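Local coordinates for protein adenine phosphoribosyltransferase, putative (Trypanosoma brucei brucei, PDB 5VN4) that probably catalyses the reversible transfer of a phosphoribosyl group from 5-phospho-alpha-D-ribose 1-diphosphate to adenine, giving AMP and diphosphate in purine salvage, at residues A[85-90]-A[161-166]; A[94-99]-A[104-109]. All coordinates share one frame; numbering follows the deposited sequence. Where two conformers were deposited one is given.

Overall arrangement
Both contacts belong to the alpha/beta core of the type I phosphoribosyltransferase fold and meet at one sheet, their centres about 12 Å apart. Strand 83-87, whose end enters the pyrophosphate loop, lies between parallel strands 106-109 and 149-153. Contact 2 (94-99 with 104-109) forms within the beta-alpha-beta unit that this strand begins, so in sequence it falls between the two halves of contact 1 (85-90 with 161-166). Backbone bonds between 86-88 and I109 join them directly. Contact 1 anchors the strand against the helix that begins at the ribose phosphate, lining the substrate pocket; contact 2 lies behind, at the dimer interface. Both touch the second subunit.

Contact 1 (A[85-90]-A[161-166]); sequences LGFDSR and GTMLAG. With PPV (pyrophosphate), chain E; HSX (5-O-phosphono-alpha-D-ribofuranose), chain D; ADE (adenine), chain C.
Two elements of the active site of this type I phosphoribosyltransferase, the pyrophosphate loop after strand 83-87 and the phosphate-binding turn that starts helix 161-172, are joined by F87 packing on T162. T162 CG2 lies over one face of the F87 ring, 3.8 Å from its centroid and 21° off the normal, a CH-pi contact displaced toward the rim. M163 makes an oblique Met-aromatic contact, its SD 3.7 Å from F87 CE2, while one turn further along the helix G166 CA comes within 3.6 Å of F87 CZ.

T162 works in two directions. With chi1 at -57° its methyl is anti to the backbone N and reaches the phenyl ring, leaving OG1 beside that N. Both polar atoms then grip one phosphate oxygen of the ribose: OG1 is 2.6 Å from HSX O1X, and T162 N is 2.9 Å from it. K127 also bonds OG1.

Beyond F87 the chain turns through a cis peptide between D88 and S89. S89 N points almost straight at the pyrophosphate, 2.9 Å from PPV O22 with an N-H...O angle of 170°. The R90 chain bends at chi3, and the edge of its guanidinium serves two ligands at once: NE is 2.7 Å from PPV O12, and NH1 is 2.9 Å from ADE N3. D155 forms a salt bridge with NH1 as well. Over the centre of one guanidinium face sits the ribose hydroxyl oxygen, HSX O2, with CZ its nearest R90 atom.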
loop_
_atom_site.group_PDB
_atom_site.type_symbol
_atom_site.label_atom_id
_atom_site.label_comp_id
_atom_site.label_asym_id
_atom_site.label_seq_id
_atom_site.Cartn_x
_atom_site.Cartn_y
_atom_site.Cartn_z
ATOM N N LEU A 85 -1.408 0.511 -12.279
ATOM C CA LEU A 85 -2.490 -0.109 -11.520
ATOM C C LEU A 85 -1.848 -1.105 -10.569
ATOM O O LEU A 85 -1.127 -1.999 -11.021
ATOM C CB LEU A 85 -3.429 -0.862 -12.465
ATOM C CG LEU A 85 -4.530 -0.069 -13.181
ATOM C CD1 LEU A 85 -3.970 1.116 -13.953
ATOM C CD2 LEU A 85 -5.286 -1.007 -14.111
ATOM N N GLY A 86 -2.092 -0.956 -9.268
ATOM C CA GLY A 86 -1.477 -1.812 -8.269
ATOM C C GLY A 86 -2.494 -2.495 -7.376
ATOM O O GLY A 86 -3.545 -1.931 -7.060
ATOM N N PHE A 87 -2.157 -3.713 -6.943
ATOM C CA PHE A 87 -3.081 -4.547 -6.180
ATOM C C PHE A 87 -3.007 -4.297 -4.676
ATOM O O PHE A 87 -1.924 -4.272 -4.084
ATOM C CB PHE A 87 -2.795 -6.025 -6.419
ATOM C CG PHE A 87 -3.090 -6.491 -7.804
ATOM C CD1 PHE A 87 -4.360 -6.944 -8.146
ATOM C CD2 PHE A 87 -2.097 -6.496 -8.766
ATOM C CE1 PHE A 87 -4.622 -7.402 -9.424
ATOM C CE2 PHE A 87 -2.361 -6.943 -10.054
ATOM C CZ PHE A 87 -3.620 -7.404 -10.374
ATOM N N ASP A 88 -4.178 -4.135 -4.076
ATOM C CA ASP A 88 -4.357 -4.216 -2.632
ATOM C C ASP A 88 -3.862 -5.585 -2.169
ATOM O O ASP A 88 -4.229 -6.601 -2.767
ATOM C CB ASP A 88 -5.873 -4.133 -2.439
ATOM C CG ASP A 88 -6.295 -3.674 -1.072
ATOM O OD1 ASP A 88 -5.440 -3.497 -0.172
ATOM O OD2 ASP A 88 -7.531 -3.490 -0.925
ATOM N N SER A 89 -3.019 -5.650 -1.120
ATOM C CA SER A 89 -2.475 -4.528 -0.356
ATOM C C SER A 89 -0.986 -4.308 -0.619
ATOM O O SER A 89 -0.461 -3.220 -0.416
ATOM C CB SER A 89 -2.649 -4.815 1.142
ATOM O OG SER A 89 -3.988 -5.182 1.446
ATOM N N ARG A 90 -0.278 -5.362 -1.021
ATOM C CA ARG A 90 1.172 -5.255 -1.118
ATOM C C ARG A 90 1.630 -4.526 -2.376
ATOM O O ARG A 90 2.672 -3.865 -2.349
ATOM C CB ARG A 90 1.816 -6.629 -0.943
ATOM C CG ARG A 90 1.658 -7.141 0.497
ATOM C CD ARG A 90 2.404 -8.436 0.721
ATOM N NE ARG A 90 1.522 -9.590 0.717
ATOM C CZ ARG A 90 1.892 -10.805 0.324
ATOM N NH1 ARG A 90 3.117 -11.017 -0.158
ATOM N NH2 ARG A 90 1.034 -11.808 0.411
ATOM N N GLY A 161 -2.934 -15.993 -10.575
ATOM C CA GLY A 161 -4.361 -15.748 -10.419
ATOM C C GLY A 161 -4.683 -14.295 -10.124
ATOM O O GLY A 161 -5.637 -13.736 -10.669
ATOM N N THR A 162 -3.900 -13.659 -9.260
ATOM C CA THR A 162 -4.154 -12.253 -8.969
ATOM C C THR A 162 -3.952 -11.405 -10.217
ATOM O O THR A 162 -4.791 -10.560 -10.550
ATOM C CB THR A 162 -3.264 -11.780 -7.815
ATOM O OG1 THR A 162 -3.501 -12.616 -6.671
ATOM C CG2 THR A 162 -3.563 -10.314 -7.455
ATOM N N MET A 163 -2.859 -11.644 -10.943
ATOM C CA MET A 163 -2.627 -10.892 -12.174
ATOM C C MET A 163 -3.758 -11.089 -13.173
ATOM O O MET A 163 -4.144 -10.140 -13.864
ATOM C CB MET A 163 -1.270 -11.234 -12.795
ATOM C CG MET A 163 -0.110 -10.454 -12.210
ATOM S SD MET A 163 -0.271 -8.681 -12.529
ATOM C CE MET A 163 0.933 -8.089 -11.315
ATOM N N LEU A 164 -4.305 -12.309 -13.262
ATOM C CA LEU A 164 -5.432 -12.555 -14.157
ATOM C C LEU A 164 -6.608 -11.642 -13.829
ATOM O O LEU A 164 -7.258 -11.107 -14.734
ATOM C CB LEU A 164 -5.851 -14.024 -14.070
ATOM C CG LEU A 164 -7.119 -14.391 -14.847
ATOM C CD1 LEU A 164 -6.946 -14.146 -16.351
ATOM C CD2 LEU A 164 -7.537 -15.839 -14.576
ATOM N N ALA A 165 -6.902 -11.459 -12.541
ATOM C CA ALA A 165 -7.977 -10.554 -12.155
ATOM C C ALA A 165 -7.698 -9.134 -12.640
ATOM O O ALA A 165 -8.602 -8.444 -13.130
ATOM C CB ALA A 165 -8.160 -10.593 -10.640
ATOM N N GLY A 166 -6.445 -8.685 -12.531
ATOM C CA GLY A 166 -6.095 -7.376 -13.055
ATOM C C GLY A 166 -6.226 -7.302 -14.561
ATOM O O GLY A 166 -6.727 -6.308 -15.095
HETATM O O11 PPV E . -3.202 -12.479 -0.018
HETATM P P1 PPV E . -3.693 -11.211 0.654
HETATM O O21 PPV E . -4.212 -11.424 2.056
HETATM O O31 PPV E . -4.594 -10.394 -0.247
HETATM O OPP PPV E . -2.338 -10.340 0.792
HETATM P P2 PPV E . -2.078 -8.771 1.085
HETATM O O12 PPV E . -0.823 -8.953 1.900
HETATM O O22 PPV E . -1.906 -8.165 -0.297
HETATM O O32 PPV E . -3.223 -8.190 1.877
HETATM C C1 HSX D . -0.458 -12.331 -2.517
HETATM O O4 HSX D . -0.878 -13.197 -3.586
HETATM C C2 HSX D . 0.555 -11.417 -3.178
HETATM O O2 HSX D . 0.709 -10.182 -2.467
HETATM C C3 HSX D . -0.011 -11.247 -4.571
HETATM O O3 HSX D . -1.097 -10.299 -4.577
HETATM C C4 HSX D . -0.588 -12.625 -4.860
HETATM C C5 HSX D . 0.373 -13.519 -5.645
HETATM O O5 HSX D . -0.141 -14.851 -5.735
HETATM P "P'" HSX D . -0.810 -15.408 -7.103
HETATM O O1X HSX D . -2.182 -14.779 -7.263
HETATM O O2X HSX D . 0.133 -15.062 -8.223
HETATM O O3X HSX D . -0.875 -16.900 -6.843
HETATM O O1 HSX D . -1.581 -11.577 -2.041
HETATM N N9 ADE C . 1.797 -14.493 -2.355
HETATM C C8 ADE C . 1.560 -15.646 -3.037
HETATM N N7 ADE C . 2.466 -16.577 -2.833
HETATM C C5 ADE C . 3.360 -15.988 -1.960
HETATM C C6 ADE C . 4.552 -16.456 -1.356
HETATM N N6 ADE C . 5.066 -17.685 -1.560
HETATM N N1 ADE C . 5.200 -15.611 -0.530
HETATM C C2 ADE C . 4.690 -14.387 -0.332
HETATM N N3 ADE C . 3.583 -13.841 -0.834
HETATM C C4 ADE C . 2.961 -14.702 -1.654
#

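Contact 2 (A[94-99]-A[104-109]); sequences LGPMIA and VPFVLI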
loop_
_atom_site.group_PDB
_atom_site.type_symbol
_atom_site.label_atom_id
_atom_site.label_comp_id
_atom_site.label_asym_id
_atom_site.label_seq_id
_atom_site.Cartn_x
_atom_site.Cartn_y
_atom_site.Cartn_z
ATOM N N LEU A 94 4.485 -0.500 -3.628
ATOM C CA LEU A 94 5.476 -0.357 -4.684
ATOM C C LEU A 94 5.071 0.632 -5.768
ATOM O O LEU A 94 5.923 1.356 -6.281
ATOM C CB LEU A 94 5.757 -1.726 -5.328
ATOM C CG LEU A 94 6.185 -2.842 -4.372
ATOM C CD1 LEU A 94 6.291 -4.182 -5.108
ATOM C CD2 LEU A 94 7.499 -2.486 -3.682
ATOM N N GLY A 95 3.797 0.662 -6.156
ATOM C CA GLY A 95 3.347 1.481 -7.262
ATOM C C GLY A 95 3.504 2.984 -7.087
ATOM O O GLY A 95 4.025 3.671 -7.973
ATOM N N PRO A 96 3.039 3.534 -5.956
ATOM C CA PRO A 96 3.044 5.002 -5.817
ATOM C C PRO A 96 4.409 5.650 -5.962
ATOM O O PRO A 96 4.508 6.715 -6.585
ATOM C CB PRO A 96 2.432 5.221 -4.428
ATOM C CG PRO A 96 1.506 4.068 -4.265
ATOM C CD PRO A 96 2.255 2.904 -4.879
ATOM N N MET A 97 5.468 5.053 -5.409
ATOM C CA MET A 97 6.781 5.690 -5.517
ATOM C C MET A 97 7.280 5.707 -6.956
ATOM O O MET A 97 8.076 6.578 -7.321
ATOM C CB MET A 97 7.795 5.015 -4.593
ATOM C CG MET A 97 8.195 3.599 -5.013
ATOM S SD MET A 97 9.191 2.810 -3.735
ATOM C CE MET A 97 9.426 1.201 -4.480
ATOM N N ILE A 98 6.828 4.763 -7.781
ATOM C CA ILE A 98 7.159 4.775 -9.203
ATOM C C ILE A 98 6.300 5.791 -9.941
ATOM O O ILE A 98 6.808 6.617 -10.711
ATOM C CB ILE A 98 7.009 3.358 -9.790
ATOM C CG1 ILE A 98 7.975 2.396 -9.094
ATOM C CG2 ILE A 98 7.244 3.370 -11.298
ATOM C CD1 ILE A 98 7.601 0.929 -9.266
ATOM N N ALA A 99 4.989 5.762 -9.679
ATOM C CA ALA A 99 4.053 6.635 -10.380
ATOM C C ALA A 99 4.365 8.110 -10.153
ATOM O O ALA A 99 4.216 8.927 -11.069
ATOM C CB ALA A 99 2.624 6.326 -9.940
ATOM N N VAL A 104 2.392 9.959 -13.305
ATOM C CA VAL A 104 1.199 9.287 -13.815
ATOM C C VAL A 104 0.317 8.899 -12.636
ATOM O O VAL A 104 0.799 8.735 -11.501
ATOM C CB VAL A 104 1.552 8.047 -14.674
ATOM C CG1 VAL A 104 2.345 8.450 -15.919
ATOM C CG2 VAL A 104 2.294 6.999 -13.840
ATOM N N PRO A 105 -0.986 8.739 -12.881
ATOM C CA PRO A 105 -1.877 8.213 -11.841
ATOM C C PRO A 105 -1.443 6.840 -11.357
ATOM O O PRO A 105 -0.990 5.992 -12.134
ATOM C CB PRO A 105 -3.228 8.121 -12.556
ATOM C CG PRO A 105 -3.148 9.134 -13.648
ATOM C CD PRO A 105 -1.720 9.117 -14.101
ATOM N N PHE A 106 -1.609 6.623 -10.056
ATOM C CA PHE A 106 -1.602 5.288 -9.479
ATOM C C PHE A 106 -3.045 4.902 -9.182
ATOM O O PHE A 106 -3.731 5.584 -8.412
ATOM C CB PHE A 106 -0.754 5.194 -8.214
ATOM C CG PHE A 106 -0.756 3.817 -7.638
ATOM C CD1 PHE A 106 -0.120 2.782 -8.302
ATOM C CD2 PHE A 106 -1.450 3.539 -6.478
ATOM C CE1 PHE A 106 -0.141 1.494 -7.793
ATOM C CE2 PHE A 106 -1.472 2.259 -5.963
ATOM C CZ PHE A 106 -0.820 1.236 -6.622
ATOM N N VAL A 107 -3.508 3.827 -9.813
ATOM C CA VAL A 107 -4.898 3.386 -9.754
ATOM C C VAL A 107 -4.978 2.150 -8.863
ATOM O O VAL A 107 -4.177 1.216 -9.009
ATOM C CB VAL A 107 -5.419 3.077 -11.168
ATOM C CG1 VAL A 107 -6.813 2.468 -11.125
ATOM C CG2 VAL A 107 -5.397 4.334 -12.028
ATOM N N LEU A 108 -5.949 2.134 -7.953
ATOM C CA LEU A 108 -6.083 1.055 -6.981
ATOM C C LEU A 108 -6.907 -0.095 -7.545
ATOM O O LEU A 108 -8.024 0.109 -8.028
ATOM C CB LEU A 108 -6.760 1.563 -5.706
ATOM C CG LEU A 108 -6.242 2.862 -5.101
ATOM C CD1 LEU A 108 -6.934 3.114 -3.777
ATOM C CD2 LEU A 108 -4.739 2.806 -4.939
ATOM N N ILE A 109 -6.374 -1.306 -7.453
ATOM C CA ILE A 109 -7.163 -2.516 -7.660
ATOM C C ILE A 109 -7.420 -3.100 -6.281
ATOM O O ILE A 109 -6.471 -3.416 -5.549
ATOM C CB ILE A 109 -6.441 -3.522 -8.566
ATOM C CG1 ILE A 109 -6.183 -2.907 -9.939
ATOM C CG2 ILE A 109 -7.254 -4.818 -8.674
ATOM C CD1 ILE A 109 -5.478 -3.824 -10.891
#
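G95 touches the F106 ring within a beta-alpha-beta unit, strand 83-87, helix 95-102, strand 106-109, of which F106 belongs to the returning strand. Lacking a side chain, G95 brings its CA to 3.5 Å from F106 CE1, approaching the ring obliquely. Next comes P96, whose CD and CG edge meets one face of the phenyl ring: CD stands over the centre of the face, 3.8 Å from the centroid and only 7° off the normal, a clear CH-pi contact. Its neighbour P96 CG leans over the rim, 3.7 Å from F106 CD2. What brings the ring here is the first torsion of F106, which sets CG anti to the backbone N (chi1 -180°) and lifts the phenyl group off the strand toward G95 and P96. P96 also packs on M63 of the second subunit, and the same subunit supplies L93 against F106 and T57 OG1 to bond F106 O.

Along this turn M97 and I98 face helix 60-75, and I98 also reaches I84 on the neighbouring strand.

A99, one turn on from G95 and bonded through its N to G95 O at 2.9 Å, aims its methyl back at the strand. A99 CB meets F106 CB at 4.0 Å and V104 CG2 at the same 4.0 Å, so the small side chain sits where loop and strand join. It also touches the backbone, with V104 O 3.4 Å from A99 CB. The chain closes there through a nearly straight bond, V104 N to A99 O at 3.1 Å and 170°, the donor lying somewhat out of the plane of the carbonyl.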